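PDB 5YLN: alcohol dehydrogenase, zinc-containing from Streptococcus pneumoniae serotype 2, which binds zinc and probably catalyses the NAD+-dependent oxidation of alcohols to aldehydes or ketones. Local coordinates for residues C92-G95 with K96-Y99; V297-N300 with T301-Q304. All coordinates share one frame; numbering follows the deposited sequence.

Contact 1 (C92-G95 with K96-Y99); sequences CACG and KCYY. With ZN (zinc ion), chain F.
Cys94 and Cys97 meet through a shared zinc ion in a local turn of the loop between strands 91-92 and 113-114, at the surface of the GroES-like domain. Cys94 SG binds the metal at 2.3 Å and Cys97 SG at 2.4 Å, and the two sulfurs stand 3.8 Å from each other, Cys94 SG to Cys97 SG. In both cysteines SG sits between the backbone N and the carbonyl carbon (chi1 78° and 71°), which swings each thiolate inward to the ion. The sulfur of Cys94 has a second partner: Lys96 N donates to Cys94 SG over 3.4 Å, nearly straight at 163°. Gly95, with a positive phi, turns the chain between them and brings that amide round to face the sulfur. Beyond CG the lysine chain runs extended and leads away from the metal. Cys100 and Cys108 complete the four-sulfur site, and Tyr98 makes a cation-pi contact with Arg240 of the second subunit. Four thiolates fill the zinc's tetrahedral coordination, as in the structural zinc lobe of this family, and the N-H bond probably draws off some of the negative charge on Cys94 SG.

Contact 2 (V297-N300 with T301-Q304); sequences VSTN and TTPQ
Thr299 to Thr302 form a type I beta turn, closed by Thr302 N donating to Thr299 O over 3.2 Å, that leads the loop after strand 291-293 into helix 302-310. The same carbonyl oxygen takes a second bond from the side chain, Thr302 OG1 to Thr299 O at 2.9 Å. Both donors come from one face of the carbonyl plane, but they differ in direction: the amide stands well above it, 66° out, whereas the hydroxyl is tilted by only 21°. Thr302 OG1 lies beside its own backbone N (chi1 -58°), which lets the amide and hydroxyl of one residue converge on one acceptor. The threonine side chains at the two ends of the turn run side by side, pointing the same way, and Thr302 OG1 packs on Thr299 CB at 3.3 Å. Thr299 itself has a positive phi, and its hydroxyl is hydrogen-bonded to Ser89 OG. One residue beyond the turn, Pro303 CD rests on Asn300 O at 3.4 Å; its ring nitrogen has no N-H to offer that oxygen. Thr301 OG1 is hydrogen-bonded to Glu161 OE2 on helix 157-165, while Glu161 OE1 receives the backbone amides of Ser298 and Thr299. A single carboxylate thus holds the loop on both sides of Asn300, and the two N-H groups at OE1 would probably favour its charged form. Thr302 and Pro303 pack on Tyr138 of strand 137-139. The arrangement is that of a helix start: a type I turn leads into the first turn of helix 302-310, where proline fits because first-turn amides have no partner within the helix.

Overall arrangement
Along the chain the two contacts come in series, neither enclosing nor crossing the other; in both, the second segment follows directly on the first, so neither closes a longer loop. Contact 1 is formed first, within the zinc-bound loop after strand 91-92 in the GroES-like domain. The chain then builds the six-stranded parallel sheet of the Rossmann-type domain, and contact 2 follows strand 291-293 at one edge of that sheet, where the chain enters helix 302-310. The centres of contact 1 and contact 2 are about 14 Å apart, and the two do not touch. Contact 2 nevertheless meets the zinc-bound loop of contact 1 farther along, at Tyr105 and Ala106, and so ties the Rossmann-type domain to it.

Contact 1 (C92-G95 with K96-Y99)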
loop_
_atom_site.group_PDB
_atom_site.type_symbol
_atom_site.label_atom_id
_atom_site.label_comp_id
_atom_site.label_asym_id
_atom_site.label_seq_id
_atom_site.Cartn_x
_atom_site.Cartn_y
_atom_site.Cartn_z
ATOM N N CYS A 92 16.697 -16.570 -7.316
ATOM C CA CYS A 92 18.148 -16.524 -7.161
ATOM C C CYS A 92 18.574 -15.180 -6.586
ATOM O O CYS A 92 18.070 -14.133 -7.005
ATOM C CB CYS A 92 18.851 -16.726 -8.502
ATOM S SG CYS A 92 18.331 -18.189 -9.406
ATOM N N ALA A 93 19.552 -15.214 -5.678
ATOM C CA ALA A 93 20.028 -14.026 -4.974
ATOM C C ALA A 93 21.554 -14.003 -4.998
ATOM O O ALA A 93 22.193 -14.941 -4.525
ATOM C CB ALA A 93 19.508 -14.011 -3.529
ATOM N N CYS A 94 22.140 -12.925 -5.528
ATOM C CA CYS A 94 23.594 -12.816 -5.529
ATOM C C CYS A 94 24.140 -12.451 -4.145
ATOM O O CYS A 94 25.308 -12.740 -3.866
ATOM C CB CYS A 94 24.053 -11.789 -6.572
ATOM S SG CYS A 94 23.860 -10.002 -6.050
ATOM N N GLY A 95 23.313 -11.843 -3.283
ATOM C CA GLY A 95 23.664 -11.498 -1.919
ATOM C C GLY A 95 24.463 -10.220 -1.752
ATOM O O GLY A 95 24.790 -9.864 -0.615
ATOM N N LYS A 96 24.770 -9.512 -2.846
ATOM C CA LYS A 96 25.685 -8.380 -2.826
ATOM C C LYS A 96 25.147 -7.106 -3.462
ATOM O O LYS A 96 25.746 -6.047 -3.258
ATOM C CB LYS A 96 26.998 -8.732 -3.548
ATOM C CG LYS A 96 27.900 -9.735 -2.861
ATOM C CD LYS A 96 28.986 -10.172 -3.849
ATOM C CE LYS A 96 30.166 -10.838 -3.166
ATOM N NZ LYS A 96 31.135 -11.291 -4.202
ATOM N N CYS A 97 24.078 -7.165 -4.247
ATOM C CA CYS A 97 23.680 -5.995 -5.019
ATOM C C CYS A 97 22.775 -5.080 -4.190
ATOM O O CYS A 97 22.443 -5.361 -3.039
ATOM C CB CYS A 97 22.971 -6.420 -6.298
ATOM S SG CYS A 97 21.338 -7.101 -5.934
ATOM N N TYR A 98 22.330 -3.991 -4.820
ATOM C CA TYR A 98 21.505 -2.994 -4.147
ATOM C C TYR A 98 20.277 -3.633 -3.492
ATOM O O TYR A 98 19.944 -3.329 -2.340
ATOM C CB TYR A 98 21.112 -1.904 -5.156
ATOM C CG TYR A 98 20.212 -0.821 -4.614
ATOM C CD1 TYR A 98 18.836 -0.992 -4.580
ATOM C CD2 TYR A 98 20.736 0.377 -4.141
ATOM C CE1 TYR A 98 18.005 -0.015 -4.084
ATOM C CE2 TYR A 98 19.906 1.373 -3.641
ATOM C CZ TYR A 98 18.540 1.166 -3.619
ATOM O OH TYR A 98 17.700 2.131 -3.126
ATOM N N TYR A 99 19.609 -4.554 -4.202
ATOM C CA TYR A 99 18.366 -5.106 -3.672
ATOM C C TYR A 99 18.604 -6.295 -2.758
ATOM O O TYR A 99 17.848 -6.482 -1.801
ATOM C CB TYR A 99 17.404 -5.464 -4.814
ATOM C CG TYR A 99 16.827 -4.208 -5.409
ATOM C CD1 TYR A 99 16.121 -3.315 -4.599
ATOM C CD2 TYR A 99 17.027 -3.879 -6.753
ATOM C CE1 TYR A 99 15.603 -2.142 -5.118
ATOM C CE2 TYR A 99 16.519 -2.710 -7.279
ATOM C CZ TYR A 99 15.814 -1.838 -6.446
ATOM O OH TYR A 99 15.301 -0.676 -6.939
HETATM ZN ZN ZN F . 21.599 -9.446 -5.810
#

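Contact 2 (V297-N300 with T301-Q304)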
loop_
_atom_site.group_PDB
_atom_site.type_symbol
_atom_site.label_atom_id
_atom_site.label_comp_id
_atom_site.label_asym_id
_atom_site.label_seq_id
_atom_site.Cartn_x
_atom_site.Cartn_y
_atom_site.Cartn_z
ATOM N N VAL A 297 7.502 -12.778 -4.652
ATOM C CA VAL A 297 8.131 -13.393 -3.494
ATOM C C VAL A 297 9.643 -13.196 -3.558
ATOM O O VAL A 297 10.240 -13.174 -4.640
ATOM C CB VAL A 297 7.768 -14.886 -3.412
ATOM C CG1 VAL A 297 8.511 -15.693 -4.503
ATOM C CG2 VAL A 297 8.098 -15.445 -2.027
ATOM N N SER A 298 10.272 -13.021 -2.389
ATOM C CA SER A 298 11.729 -12.984 -2.309
ATOM C C SER A 298 12.338 -14.272 -1.770
ATOM O O SER A 298 13.435 -14.655 -2.199
ATOM C CB SER A 298 12.190 -11.816 -1.427
ATOM O OG SER A 298 12.384 -10.668 -2.224
ATOM N N THR A 299 11.620 -14.950 -0.874
ATOM C CA THR A 299 12.037 -16.122 -0.094
ATOM C C THR A 299 13.068 -15.782 0.985
ATOM O O THR A 299 13.717 -16.683 1.532
ATOM C CB THR A 299 12.531 -17.302 -0.970
ATOM O OG1 THR A 299 13.820 -17.030 -1.529
ATOM C CG2 THR A 299 11.566 -17.568 -2.097
ATOM N N ASN A 300 13.175 -14.510 1.387
ATOM C CA ASN A 300 14.001 -14.195 2.546
ATOM C C ASN A 300 13.471 -14.841 3.833
ATOM O O ASN A 300 14.241 -15.033 4.782
ATOM C CB ASN A 300 14.122 -12.676 2.704
ATOM C CG ASN A 300 12.780 -11.994 2.828
ATOM O OD1 ASN A 300 11.877 -12.223 2.033
ATOM N ND2 ASN A 300 12.639 -11.166 3.844
ATOM N N THR A 301 12.185 -15.203 3.888
ATOM C CA THR A 301 11.622 -15.818 5.089
ATOM C C THR A 301 11.809 -17.329 5.147
ATOM O O THR A 301 11.499 -17.918 6.188
ATOM C CB THR A 301 10.116 -15.518 5.229
ATOM O OG1 THR A 301 9.397 -16.119 4.143
ATOM C CG2 THR A 301 9.853 -14.004 5.251
ATOM N N THR A 302 12.294 -17.961 4.069
ATOM C CA THR A 302 12.507 -19.413 4.048
ATOM C C THR A 302 13.142 -19.978 5.322
ATOM O O THR A 302 12.644 -20.997 5.822
ATOM C CB THR A 302 13.341 -19.797 2.814
ATOM O OG1 THR A 302 12.680 -19.355 1.624
ATOM C CG2 THR A 302 13.531 -21.322 2.748
ATOM N N PRO A 303 14.200 -19.388 5.905
ATOM C CA PRO A 303 14.697 -19.912 7.197
ATOM C C PRO A 303 13.667 -19.875 8.316
ATOM O O PRO A 303 13.592 -20.810 9.130
ATOM C CB PRO A 303 15.881 -18.986 7.524
ATOM C CG PRO A 303 16.289 -18.412 6.230
ATOM C CD PRO A 303 15.043 -18.286 5.410
ATOM N N GLN A 304 12.892 -18.794 8.404
ATOM C CA GLN A 304 11.888 -18.694 9.459
ATOM C C GLN A 304 10.762 -19.702 9.237
ATOM O O GLN A 304 10.247 -20.291 10.197
ATOM C CB GLN A 304 11.353 -17.257 9.538
ATOM C CG GLN A 304 10.239 -17.036 10.567
ATOM C CD GLN A 304 9.602 -15.629 10.493
ATOM O OE1 GLN A 304 9.622 -14.964 9.444
ATOM N NE2 GLN A 304 9.024 -15.181 11.616
#